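Local structure of leucyl-trna synthetase (Plasmodium falciparum, 5FOC) at residues E7-I11 against N249-G253; L105-I109 against K172-I176; D20-I24 against H222-L226; T127-E131 against C355-K360. The protein probably attaches leucine to its tRNA at the expense of ATP, and this chain is its editing domain, which probably hydrolyses wrongly charged tRNA. The protein carries 2 engineered substitutions. All blocks are in the same frame, centred on the assembly; numbering follows the deposited sequence.

Overall arrangement
Contacts 1 and 4 are both buried, with centres 13 Å apart. They are neighbours because strand 7-15, which carries contact 1, pairs with strand 120-127, and the loop of contact 4 follows it. They touch through the Glu-7 to Lys-360 salt bridge and a probable backbone hydrogen bond between Thr-9 O and Thr-127 N. Contacts 2 and 3 are partly buried, with centres 22 Å apart. Contact 2 sits farthest out and joins two short helices. Contact 3 lays helix 18-35 against a turn. Both are largely apolar. Contact 1 adds a CH-pi contact, and contact 4 alone carries a salt bridge between its segments. Contacts 3 and 4 lie on opposite sides of the chain's centre.

Contact 1. Residues E7-I11 against N249-G253; sequences EYTLI and NISTG
Residues 7-11 run extended as part of strand 7-15. The Glu-7 carboxylate pairs with Lys-360. Tyr-8 points its CB toward 249-253, with chi1 m and chi2 82°. Its CA lies 7.5 Å from that of Ser-251. Ser-251 CB (chi1 t) sits over the ring face, 4.1 Å from the centroid and 6° off the normal, a CH-pi contact. Tyr-8 OH is 3.5 Å from CG2 of Ile-250 (m,m). The opposing residues form a type II' beta turn from Ile-250 to Gly-253, in the loop leading into strand 254-257. Ser-251 takes phi/psi 49/-136 and Thr-252 -95/-8. Through its contacts with Tyr-8 and Leu-10 the turn lies on the mixed sheet of the editing domain, against strand 7-15 and its neighbour 120-127. Leu-10 also points toward the turn, in the m,t rotamer. Its CD2 is 3.7 Å from Ser-251 OG and 4.0 Å from CG2 of Thr-252 (chi1 p). Both hydroxyls bond to strand 120-127: Ser-251 OG with Ser-126 OG, Thr-252 OG1 with Leu-124 O.

Contact 2. Residues L105-I109 against K172-I176; sequences LKNKI and KEEII
This is a helix-helix contact at the periphery of the domain; the centre of the contact lies about 25 Å from the centre of the chain. It joins the end of helix 103-109 to the start of helix 172-178. The two short segments run roughly parallel, with their N-to-C directions 27° apart. Their axes stay 11.7 Å apart at closest, so long side chains fill the gap. Both segments are helical: Ile-109 N bonds to Leu-105 O at 3.0 Å, and Ile-176 N to Lys-172 O at 3.0 Å. The nearest CA pair is Leu-105 and Glu-173, at 7.4 Å. Leu-105 (m,t) and Ile-176 (m,t) make the centre of the interface. Leu-105 CD2 meets Ile-176 CD1 at 3.8 Å, and Leu-105 CD1 meets Lys-172 CB at 4.0 Å. Ile-109 (m,t) also reaches Ile-176, CD1 to CD1 at 3.8 Å. Lys-108 is extended through chi3 and lays its CD 3.8 Å from Ile-176 CG2. Ile-176 further packs on Leu-151 of strand 146-152. No hydrogen bond crosses the interface. The lysine amines are paired outside it, Lys-108 with Asp-118 and Lys-172 with Glu-102. Apolar contact, including lysine methylenes, therefore holds the two segments together.

Contact 3. Residues D20-I24 against H222-L226; sequences DFYSI and HFVGL
Helix 18-35 faces a beta turn in the loop before strand 227-229. Residues 20-24 are helical, with Ile-24 N bonded to Asp-20 O at 3.0 Å. Phe-223 to Leu-226 form a type II turn, closed by Leu-226 N to Phe-223 O at 3.1 Å. Val-224 has phi/psi -62/128 and Gly-225 100/-19, where a side chain would clash. The CA atoms of Ile-24 and His-222 are 7.1 Å apart, those of Phe-21 and Leu-226 7.8 Å. Ile-24 is m,t and points toward the turn. Its CD1 lies 3.4 Å from His-222 O and 4.0 Å from Leu-226 CD2, and its CG2 lies 4.0 Å from Phe-223 CE1. His-222 (chi1 m) points its CB toward the helix but its ring leads away; CB lies 4.2 Å from Ile-24 CG2. Leu-226 is also m,t. Asp-20 CB lies 4.3 Å from Leu-226 CD2. Phe-21 takes chi1 t and chi2 -86°. Leu-226 CD1 meets the edge of its ring, 3.8 Å from Phe-21 CD2. Phe-223 has chi1 m and chi2 -57°. The Phe-21 and Phe-223 rings are nearly parallel, at 6°, but slid apart: centroids are 5.7 Å apart, overlap is slight, and Phe-21 CE2 is 3.6 Å from Phe-223 CE1. Both phenylalanines also reach Phe-123 of strand 120-127. This is a helix covering a sheet: helix 18-35 follows strand 7-15 and packs, with the type II turn, on the editing domain's mixed sheet.

Contact 4. Residues T127-E131 against C355-K360; sequences TLKPE and CRKLAK
The loop 127-131 resembles the start of the threonine-rich region in related leucyl-tRNA synthetase editing domains and so probably lies by the editing pocket. Helix 352-365 backs it. Thr-127 OG1 accepts a hydrogen bond from Lys-129 N at 2.9 Å, an ST turn. The chain enters a 3-10 segment at Pro-130 and Glu-131. The nearest CA pair is Glu-131 and Ala-359, at 5.4 Å. Glu-131 (chi1 p, chi2 m) faces the helix. Arg-356, with chi1 t and chi2 and chi3 p, curls back toward the loop. Arg-356 NE donates to Glu-131 OE1 at 2.7 Å, and Arg-356 NH2 to Glu-131 OE2 at 2.8 Å, a bidentate salt bridge. Leu-128 O lies over the guanidinium face, 3.2 Å from Arg-356 CZ, without a hydrogen bond. Pro-130 CD meets Arg-356 CD at 3.9 Å, and Pro-130 CG meets Lys-360 CG at 3.8 Å. Ala-359 CB lies 3.9 Å from Glu-131 CA. Cys-355 SG, in one of two conformers, lies 3.5 Å from Glu-131 CB. The Lys-360 amine pairs with Glu-7 of strand 7-15. One arginine thus matches both oxygens of the buried Glu-131 carboxylate, balancing its charge and tying loop to helix.

Contact 1. Residues E7-I11 against N249-G253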
loop_
_atom_site.group_PDB
_atom_site.type_symbol
_atom_site.label_atom_id
_atom_site.label_comp_id
_atom_site.label_asym_id
_atom_site.label_seq_id
_atom_site.Cartn_x
_atom_site.Cartn_y
_atom_site.Cartn_z
ATOM N N GLU A 7 -15.207 6.392 1.868
ATOM C CA GLU A 7 -14.954 4.977 2.041
ATOM C C GLU A 7 -13.776 4.632 1.095
ATOM O O GLU A 7 -13.755 5.052 -0.060
ATOM C CB GLU A 7 -16.185 4.139 1.719
ATOM C CG GLU A 7 -15.928 2.650 1.820
ATOM C CD GLU A 7 -17.177 1.808 1.755
ATOM O OE1 GLU A 7 -17.873 1.720 2.783
ATOM O OE2 GLU A 7 -17.469 1.222 0.669
ATOM N N TYR A 8 -12.787 3.937 1.639
ATOM C CA TYR A 8 -11.625 3.450 0.876
ATOM C C TYR A 8 -11.700 1.943 0.854
ATOM O O TYR A 8 -12.262 1.325 1.777
ATOM C CB TYR A 8 -10.322 3.887 1.545
ATOM C CG TYR A 8 -10.124 5.381 1.601
ATOM C CD1 TYR A 8 -10.735 6.144 2.628
ATOM C CD2 TYR A 8 -9.486 6.066 0.591
ATOM C CE1 TYR A 8 -10.577 7.518 2.659
ATOM C CE2 TYR A 8 -9.303 7.432 0.614
ATOM C CZ TYR A 8 -9.908 8.161 1.653
ATOM O OH TYR A 8 -9.702 9.499 1.643
ATOM N N THR A 9 -11.050 1.330 -0.154
ATOM C CA THR A 9 -10.858 -0.109 -0.159
ATOM C C THR A 9 -9.371 -0.310 0.136
ATOM O O THR A 9 -8.548 0.323 -0.478
ATOM C CB THR A 9 -11.229 -0.764 -1.488
ATOM O OG1 THR A 9 -12.572 -0.464 -1.820
ATOM C CG2 THR A 9 -11.095 -2.279 -1.377
ATOM N N LEU A 10 -9.103 -0.994 1.217
ATOM C CA LEU A 10 -7.733 -1.419 1.537
ATOM C C LEU A 10 -7.474 -2.789 0.926
ATOM O O LEU A 10 -8.259 -3.709 1.066
ATOM C CB LEU A 10 -7.491 -1.464 3.048
ATOM C CG LEU A 10 -7.899 -0.231 3.857
ATOM C CD1 LEU A 10 -7.477 -0.417 5.301
ATOM C CD2 LEU A 10 -7.356 1.040 3.246
ATOM N N ILE A 11 -6.354 -2.882 0.216
ATOM C CA ILE A 11 -5.929 -4.126 -0.434
ATOM C C ILE A 11 -4.715 -4.630 0.325
ATOM O O ILE A 11 -3.831 -3.860 0.660
ATOM C CB ILE A 11 -5.632 -3.865 -1.920
ATOM C CG1 ILE A 11 -6.937 -3.394 -2.635
ATOM C CG2 ILE A 11 -5.076 -5.109 -2.615
ATOM C CD1 ILE A 11 -6.769 -2.986 -4.074
ATOM N N ASN A 249 -2.264 12.417 6.089
ATOM C CA ASN A 249 -3.553 12.507 6.737
ATOM C C ASN A 249 -4.686 11.786 5.994
ATOM O O ASN A 249 -5.817 11.813 6.467
ATOM C CB ASN A 249 -3.920 13.967 7.048
ATOM C CG ASN A 249 -4.053 14.835 5.811
ATOM O OD1 ASN A 249 -3.468 14.564 4.772
ATOM N ND2 ASN A 249 -4.788 15.906 5.933
ATOM N N ILE A 250 -4.370 11.029 4.934
ATOM C CA ILE A 250 -5.373 10.343 4.142
ATOM C C ILE A 250 -5.124 8.828 4.260
ATOM O O ILE A 250 -4.005 8.342 3.902
ATOM C CB ILE A 250 -5.296 10.771 2.671
ATOM C CG1 ILE A 250 -5.615 12.274 2.504
ATOM C CG2 ILE A 250 -6.176 9.869 1.792
ATOM C CD1 ILE A 250 -6.979 12.609 2.962
ATOM N N SER A 251 -6.096 8.101 4.791
ATOM C CA SER A 251 -6.082 6.645 4.853
ATOM C C SER A 251 -4.740 6.120 5.413
ATOM O O SER A 251 -4.210 6.614 6.388
ATOM C CB SER A 251 -6.442 6.097 3.472
ATOM O OG SER A 251 -6.733 4.723 3.504
ATOM N N THR A 252 -4.199 5.073 4.749
ATOM C CA THR A 252 -3.001 4.409 5.266
ATOM C C THR A 252 -1.648 4.885 4.704
ATOM O O THR A 252 -0.603 4.417 5.205
ATOM C CB THR A 252 -3.050 2.894 4.877
ATOM O OG1 THR A 252 -3.160 2.788 3.463
ATOM C CG2 THR A 252 -4.249 2.227 5.479
ATOM N N GLY A 253 -1.679 5.734 3.679
ATOM C CA GLY A 253 -0.503 6.416 3.190
ATOM C C GLY A 253 0.284 5.400 2.321
ATOM O O GLY A 253 1.437 5.689 2.051
#

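Contact 2. Residues L105-I109 against K172-I176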
loop_
_atom_site.group_PDB
_atom_site.type_symbol
_atom_site.label_atom_id
_atom_site.label_comp_id
_atom_site.label_asym_id
_atom_site.label_seq_id
_atom_site.Cartn_x
_atom_site.Cartn_y
_atom_site.Cartn_z
ATOM N N LEU A 105 8.426 -12.853 24.737
ATOM C CA LEU A 105 7.702 -12.142 23.677
ATOM C C LEU A 105 8.667 -11.432 22.732
ATOM O O LEU A 105 8.540 -11.557 21.513
ATOM C CB LEU A 105 6.729 -11.100 24.243
ATOM C CG LEU A 105 5.614 -11.585 25.164
ATOM C CD1 LEU A 105 4.606 -10.461 25.406
ATOM C CD2 LEU A 105 4.894 -12.798 24.606
ATOM N N LYS A 106 9.615 -10.692 23.316
ATOM C CA LYS A 106 10.625 -9.999 22.569
ATOM C C LYS A 106 11.369 -11.017 21.710
ATOM O O LYS A 106 11.459 -10.827 20.504
ATOM C CB LYS A 106 11.591 -9.245 23.492
ATOM C CG LYS A 106 12.678 -8.451 22.763
ATOM C CD LYS A 106 13.858 -8.122 23.676
ATOM C CE LYS A 106 13.623 -6.881 24.487
ATOM N NZ LYS A 106 14.839 -6.582 25.291
ATOM N N ASN A 107 11.874 -12.102 22.322
ATOM C CA ASN A 107 12.606 -13.133 21.593
ATOM C C ASN A 107 11.806 -13.813 20.464
ATOM O O ASN A 107 12.392 -14.298 19.490
ATOM C CB ASN A 107 13.099 -14.217 22.567
ATOM C CG ASN A 107 14.230 -13.754 23.476
ATOM O OD1 ASN A 107 14.850 -12.715 23.254
ATOM N ND2 ASN A 107 14.484 -14.529 24.545
ATOM N N LYS A 108 10.477 -13.853 20.612
ATOM C CA LYS A 108 9.587 -14.409 19.603
ATOM C C LYS A 108 9.410 -13.451 18.416
ATOM O O LYS A 108 9.362 -13.883 17.264
ATOM C CB LYS A 108 8.224 -14.742 20.230
ATOM C CG LYS A 108 7.229 -15.472 19.329
ATOM C CD LYS A 108 5.894 -15.697 20.048
ATOM C CE LYS A 108 5.003 -16.786 19.435
ATOM N NZ LYS A 108 4.842 -16.703 17.957
ATOM N N ILE A 109 9.318 -12.152 18.707
ATOM C CA ILE A 109 9.044 -11.129 17.671
ATOM C C ILE A 109 10.345 -10.828 16.929
ATOM O O ILE A 109 10.336 -10.798 15.694
ATOM C CB ILE A 109 8.388 -9.815 18.248
ATOM C CG1 ILE A 109 7.058 -10.171 18.868
ATOM C CG2 ILE A 109 8.169 -8.821 17.130
ATOM C CD1 ILE A 109 6.589 -9.123 19.829
ATOM N N LYS A 172 -0.669 -8.016 25.226
ATOM C CA LYS A 172 0.390 -8.224 24.271
ATOM C C LYS A 172 0.437 -9.697 23.816
ATOM O O LYS A 172 0.492 -9.999 22.612
ATOM C CB LYS A 172 1.718 -7.790 24.888
ATOM C CG LYS A 172 2.625 -7.061 23.942
ATOM C CD LYS A 172 3.855 -6.481 24.649
ATOM C CE LYS A 172 3.617 -5.070 25.172
ATOM N NZ LYS A 172 4.807 -4.514 25.864
ATOM N N GLU A 173 0.340 -10.587 24.795
ATOM C CA GLU A 173 0.359 -12.012 24.553
ATOM C C GLU A 173 -0.837 -12.416 23.701
ATOM O O GLU A 173 -0.663 -13.146 22.708
ATOM C CB GLU A 173 0.390 -12.758 25.872
ATOM C CG GLU A 173 0.634 -14.238 25.751
ATOM C CD GLU A 173 1.149 -14.807 27.058
ATOM O OE1 GLU A 173 2.218 -14.342 27.530
ATOM O OE2 GLU A 173 0.475 -15.692 27.624
ATOM N N GLU A 174 -2.039 -11.909 24.064
ATOM C CA GLU A 174 -3.243 -12.191 23.297
ATOM C C GLU A 174 -3.113 -11.729 21.845
ATOM O O GLU A 174 -3.533 -12.434 20.956
ATOM C CB GLU A 174 -4.491 -11.594 23.958
ATOM C CG GLU A 174 -4.900 -12.354 25.205
ATOM C CD GLU A 174 -5.959 -11.640 26.013
ATOM O OE1 GLU A 174 -6.230 -10.411 25.777
ATOM O OE2 GLU A 174 -6.518 -12.332 26.905
ATOM N N ILE A 175 -2.531 -10.563 21.611
ATOM C CA ILE A 175 -2.336 -10.036 20.236
ATOM C C ILE A 175 -1.400 -10.941 19.422
ATOM O O ILE A 175 -1.712 -11.321 18.280
ATOM C CB ILE A 175 -1.782 -8.590 20.230
ATOM C CG1 ILE A 175 -2.848 -7.674 20.866
ATOM C CG2 ILE A 175 -1.459 -8.072 18.828
ATOM C CD1 ILE A 175 -2.377 -6.270 21.189
ATOM N N ILE A 176 -0.328 -11.350 20.072
ATOM C CA ILE A 176 0.625 -12.233 19.418
ATOM C C ILE A 176 -0.044 -13.568 19.081
ATOM O O ILE A 176 0.231 -14.162 18.011
ATOM C CB ILE A 176 1.883 -12.384 20.302
ATOM C CG1 ILE A 176 2.672 -11.064 20.380
ATOM C CG2 ILE A 176 2.833 -13.392 19.700
ATOM C CD1 ILE A 176 3.743 -11.021 21.468
#

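Contact 3. Residues D20-I24 against H222-L226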
loop_
_atom_site.group_PDB
_atom_site.type_symbol
_atom_site.label_atom_id
_atom_site.label_comp_id
_atom_site.label_asym_id
_atom_site.label_seq_id
_atom_site.Cartn_x
_atom_site.Cartn_y
_atom_site.Cartn_z
ATOM N N ASP A 20 14.311 -10.314 3.668
ATOM C CA ASP A 20 14.837 -8.936 3.524
ATOM C C ASP A 20 14.029 -7.917 4.396
ATOM O O ASP A 20 14.603 -6.993 4.979
ATOM C CB ASP A 20 14.781 -8.467 2.060
ATOM C CG ASP A 20 15.789 -9.176 1.169
ATOM O OD1 ASP A 20 16.813 -9.750 1.651
ATOM O OD2 ASP A 20 15.561 -9.129 -0.059
ATOM N N PHE A 21 12.721 -8.168 4.497
ATOM C CA PHE A 21 11.914 -7.360 5.402
ATOM C C PHE A 21 12.411 -7.492 6.858
ATOM O O PHE A 21 12.523 -6.503 7.580
ATOM C CB PHE A 21 10.424 -7.737 5.295
ATOM C CG PHE A 21 9.474 -6.774 6.069
ATOM C CD1 PHE A 21 9.196 -6.963 7.406
ATOM C CD2 PHE A 21 8.919 -5.718 5.407
ATOM C CE1 PHE A 21 8.373 -6.038 8.109
ATOM C CE2 PHE A 21 8.065 -4.816 6.099
ATOM C CZ PHE A 21 7.791 -5.012 7.424
ATOM N N TYR A 22 12.676 -8.724 7.312
ATOM C CA TYR A 22 13.270 -8.943 8.628
ATOM C C TYR A 22 14.606 -8.172 8.828
ATOM O O TYR A 22 14.869 -7.661 9.909
ATOM C CB TYR A 22 13.523 -10.456 8.805
ATOM C CG TYR A 22 14.203 -10.865 10.073
ATOM C CD1 TYR A 22 13.769 -10.435 11.323
ATOM C CD2 TYR A 22 15.296 -11.780 10.036
ATOM C CE1 TYR A 22 14.407 -10.842 12.477
ATOM C CE2 TYR A 22 15.904 -12.182 11.181
ATOM C CZ TYR A 22 15.492 -11.736 12.398
ATOM O OH TYR A 22 16.097 -12.142 13.559
ATOM N N SER A 23 15.489 -8.169 7.815
ATOM C CA SER A 23 16.746 -7.390 7.910
ATOM C C SER A 23 16.451 -5.892 8.133
ATOM O O SER A 23 17.063 -5.250 8.990
ATOM C CB SER A 23 17.582 -7.516 6.653
ATOM O OG SER A 23 17.895 -8.858 6.478
ATOM N N ILE A 24 15.519 -5.373 7.328
ATOM C CA ILE A 24 15.089 -3.979 7.467
ATOM C C ILE A 24 14.554 -3.712 8.887
ATOM O O ILE A 24 14.988 -2.756 9.536
ATOM C CB ILE A 24 14.055 -3.578 6.377
ATOM C CG1 ILE A 24 14.662 -3.600 4.966
ATOM C CG2 ILE A 24 13.453 -2.186 6.679
ATOM C CD1 ILE A 24 13.632 -3.601 3.842
ATOM N N HIS A 222 13.148 3.267 3.475
ATOM C CA HIS A 222 13.772 1.976 3.745
ATOM C C HIS A 222 13.082 0.801 3.112
ATOM O O HIS A 222 13.689 -0.296 2.937
ATOM C CB HIS A 222 13.926 1.753 5.219
ATOM C CG HIS A 222 14.810 2.753 5.856
ATOM N ND1 HIS A 222 16.110 2.950 5.457
ATOM C CD2 HIS A 222 14.571 3.672 6.823
ATOM C CE1 HIS A 222 16.658 3.895 6.188
ATOM N NE2 HIS A 222 15.730 4.375 6.999
ATOM N N PHE A 223 11.847 0.986 2.702
ATOM C CA PHE A 223 11.077 -0.041 2.013
ATOM C C PHE A 223 11.123 0.036 0.497
ATOM O O PHE A 223 10.629 -0.886 -0.182
ATOM C CB PHE A 223 9.633 -0.000 2.444
ATOM C CG PHE A 223 9.404 -0.216 3.915
ATOM C CD1 PHE A 223 9.846 -1.366 4.571
ATOM C CD2 PHE A 223 8.664 0.703 4.655
ATOM C CE1 PHE A 223 9.567 -1.560 5.917
ATOM C CE2 PHE A 223 8.407 0.513 5.997
ATOM C CZ PHE A 223 8.833 -0.608 6.630
ATOM N N VAL A 224 11.676 1.139 -0.024
ATOM C CA VAL A 224 11.739 1.346 -1.460
ATOM C C VAL A 224 12.578 0.236 -2.075
ATOM O O VAL A 224 13.666 -0.066 -1.622
ATOM C CB VAL A 224 12.234 2.759 -1.831
ATOM C CG1 VAL A 224 12.459 2.919 -3.322
ATOM C CG2 VAL A 224 11.151 3.761 -1.394
ATOM N N GLY A 225 11.996 -0.405 -3.076
ATOM C CA GLY A 225 12.667 -1.538 -3.792
ATOM C C GLY A 225 12.211 -2.929 -3.353
ATOM O O GLY A 225 12.439 -3.922 -4.054
ATOM N N LEU A 226 11.588 -3.057 -2.171
ATOM C CA LEU A 226 10.983 -4.303 -1.766
ATOM C C LEU A 226 9.978 -4.771 -2.790
ATOM O O LEU A 226 9.210 -3.977 -3.362
ATOM C CB LEU A 226 10.242 -4.217 -0.436
ATOM C CG LEU A 226 10.954 -4.280 0.889
ATOM C CD1 LEU A 226 9.931 -4.265 2.025
ATOM C CD2 LEU A 226 11.735 -5.568 0.972
#

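Contact 4. Residues T127-E131 against C355-K360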
loop_
_atom_site.group_PDB
_atom_site.type_symbol
_atom_site.label_atom_id
_atom_site.label_comp_id
_atom_site.label_asym_id
_atom_site.label_seq_id
_atom_site.Cartn_x
_atom_site.Cartn_y
_atom_site.Cartn_z
ATOM N N THR A 127 -7.194 2.480 -1.967
ATOM C CA THR A 127 -7.637 2.884 -3.287
ATOM C C THR A 127 -9.127 3.295 -3.257
ATOM O O THR A 127 -9.931 2.677 -2.530
ATOM C CB THR A 127 -7.393 1.773 -4.361
ATOM O OG1 THR A 127 -7.705 2.267 -5.653
ATOM C CG2 THR A 127 -8.192 0.546 -4.093
ATOM N N LEU A 128 -9.432 4.278 -4.102
ATOM C CA LEU A 128 -10.817 4.578 -4.447
ATOM C C LEU A 128 -11.270 3.933 -5.720
ATOM O O LEU A 128 -12.410 4.034 -6.110
ATOM C CB LEU A 128 -11.002 6.094 -4.555
ATOM C CG LEU A 128 -10.711 6.852 -3.257
ATOM C CD1 LEU A 128 -10.605 8.339 -3.508
ATOM C CD2 LEU A 128 -11.744 6.482 -2.221
ATOM N N LYS A 129 -10.368 3.154 -6.379
ATOM C CA LYS A 129 -10.696 2.522 -7.602
ATOM C C LYS A 129 -10.306 1.032 -7.530
ATOM O O LYS A 129 -9.389 0.584 -8.273
ATOM C CB LYS A 129 -9.968 3.185 -8.770
ATOM C CG LYS A 129 -9.998 4.675 -8.973
ATOM C CD LYS A 129 -9.263 4.950 -10.299
ATOM C CE LYS A 129 -8.782 6.371 -10.468
ATOM N NZ LYS A 129 -8.256 6.655 -11.836
ATOM N N PRO A 130 -10.950 0.256 -6.648
ATOM C CA PRO A 130 -10.573 -1.176 -6.491
ATOM C C PRO A 130 -10.679 -2.003 -7.743
ATOM O O PRO A 130 -9.902 -2.976 -7.867
ATOM C CB PRO A 130 -11.511 -1.720 -5.422
ATOM C CG PRO A 130 -12.678 -0.706 -5.422
ATOM C CD PRO A 130 -12.079 0.617 -5.760
ATOM N N GLU A 131 -11.538 -1.631 -8.678
ATOM C CA GLU A 131 -11.733 -2.320 -9.955
ATOM C C GLU A 131 -10.464 -2.316 -10.847
ATOM O O GLU A 131 -10.450 -2.989 -11.876
ATOM C CB GLU A 131 -12.960 -1.764 -10.720
ATOM C CG GLU A 131 -12.825 -0.341 -11.263
ATOM C CD GLU A 131 -12.905 0.799 -10.220
ATOM O OE1 GLU A 131 -13.198 0.557 -9.015
ATOM O OE2 GLU A 131 -12.660 1.964 -10.628
ATOM N N CYS A 355 -19.021 -2.152 -11.644
ATOM C CA CYS A 355 -17.870 -2.952 -11.248
ATOM C C CYS A 355 -17.225 -2.483 -9.947
ATOM O O CYS A 355 -16.724 -3.288 -9.152
ATOM C CB CYS A 355 -16.829 -2.885 -12.343
ATOM S SG CYS A 355 -15.433 -3.953 -11.986
ATOM N N ARG A 356 -17.198 -1.155 -9.767
ATOM C CA ARG A 356 -16.767 -0.521 -8.503
ATOM C C ARG A 356 -17.358 -1.246 -7.276
ATOM O O ARG A 356 -16.655 -1.571 -6.304
ATOM C CB ARG A 356 -17.257 0.921 -8.512
ATOM C CG ARG A 356 -17.117 1.691 -7.203
ATOM C CD ARG A 356 -15.675 1.845 -6.812
ATOM N NE ARG A 356 -14.884 2.391 -7.916
ATOM C CZ ARG A 356 -14.802 3.670 -8.268
ATOM N NH1 ARG A 356 -15.508 4.630 -7.621
ATOM N NH2 ARG A 356 -14.027 4.013 -9.292
ATOM N N LYS A 357 -18.672 -1.486 -7.332
ATOM C CA LYS A 357 -19.391 -2.125 -6.227
ATOM C C LYS A 357 -19.052 -3.606 -6.133
ATOM O O LYS A 357 -18.780 -4.083 -5.046
ATOM C CB LYS A 357 -20.948 -1.877 -6.287
ATOM C CG LYS A 357 -21.414 -0.443 -6.023
ATOM C CD LYS A 357 -22.934 -0.306 -6.263
ATOM C CE LYS A 357 -23.494 1.146 -6.297
ATOM N NZ LYS A 357 -24.672 1.445 -7.248
ATOM N N LEU A 358 -19.002 -4.303 -7.276
ATOM C CA LEU A 358 -18.748 -5.729 -7.292
ATOM C C LEU A 358 -17.346 -6.003 -6.811
ATOM O O LEU A 358 -17.140 -6.913 -6.015
ATOM C CB LEU A 358 -18.927 -6.328 -8.694
ATOM C CG LEU A 358 -20.346 -6.400 -9.237
ATOM C CD1 LEU A 358 -20.316 -7.082 -10.580
ATOM C CD2 LEU A 358 -21.291 -7.175 -8.326
ATOM N N ALA A 359 -16.388 -5.197 -7.278
ATOM C CA ALA A 359 -14.973 -5.406 -6.925
ATOM C C ALA A 359 -14.752 -5.203 -5.421
ATOM O O ALA A 359 -14.042 -5.977 -4.775
ATOM C CB ALA A 359 -14.075 -4.502 -7.738
ATOM N N LYS A 360 -15.395 -4.180 -4.858
ATOM C CA LYS A 360 -15.408 -4.015 -3.394
ATOM C C LYS A 360 -15.933 -5.250 -2.676
ATOM O O LYS A 360 -15.307 -5.712 -1.718
ATOM C CB LYS A 360 -16.250 -2.823 -2.968
ATOM C CG LYS A 360 -15.510 -1.533 -3.011
ATOM C CD LYS A 360 -16.447 -0.458 -2.415
ATOM C CE LYS A 360 -15.745 0.879 -2.338
ATOM N NZ LYS A 360 -16.677 1.950 -1.929
#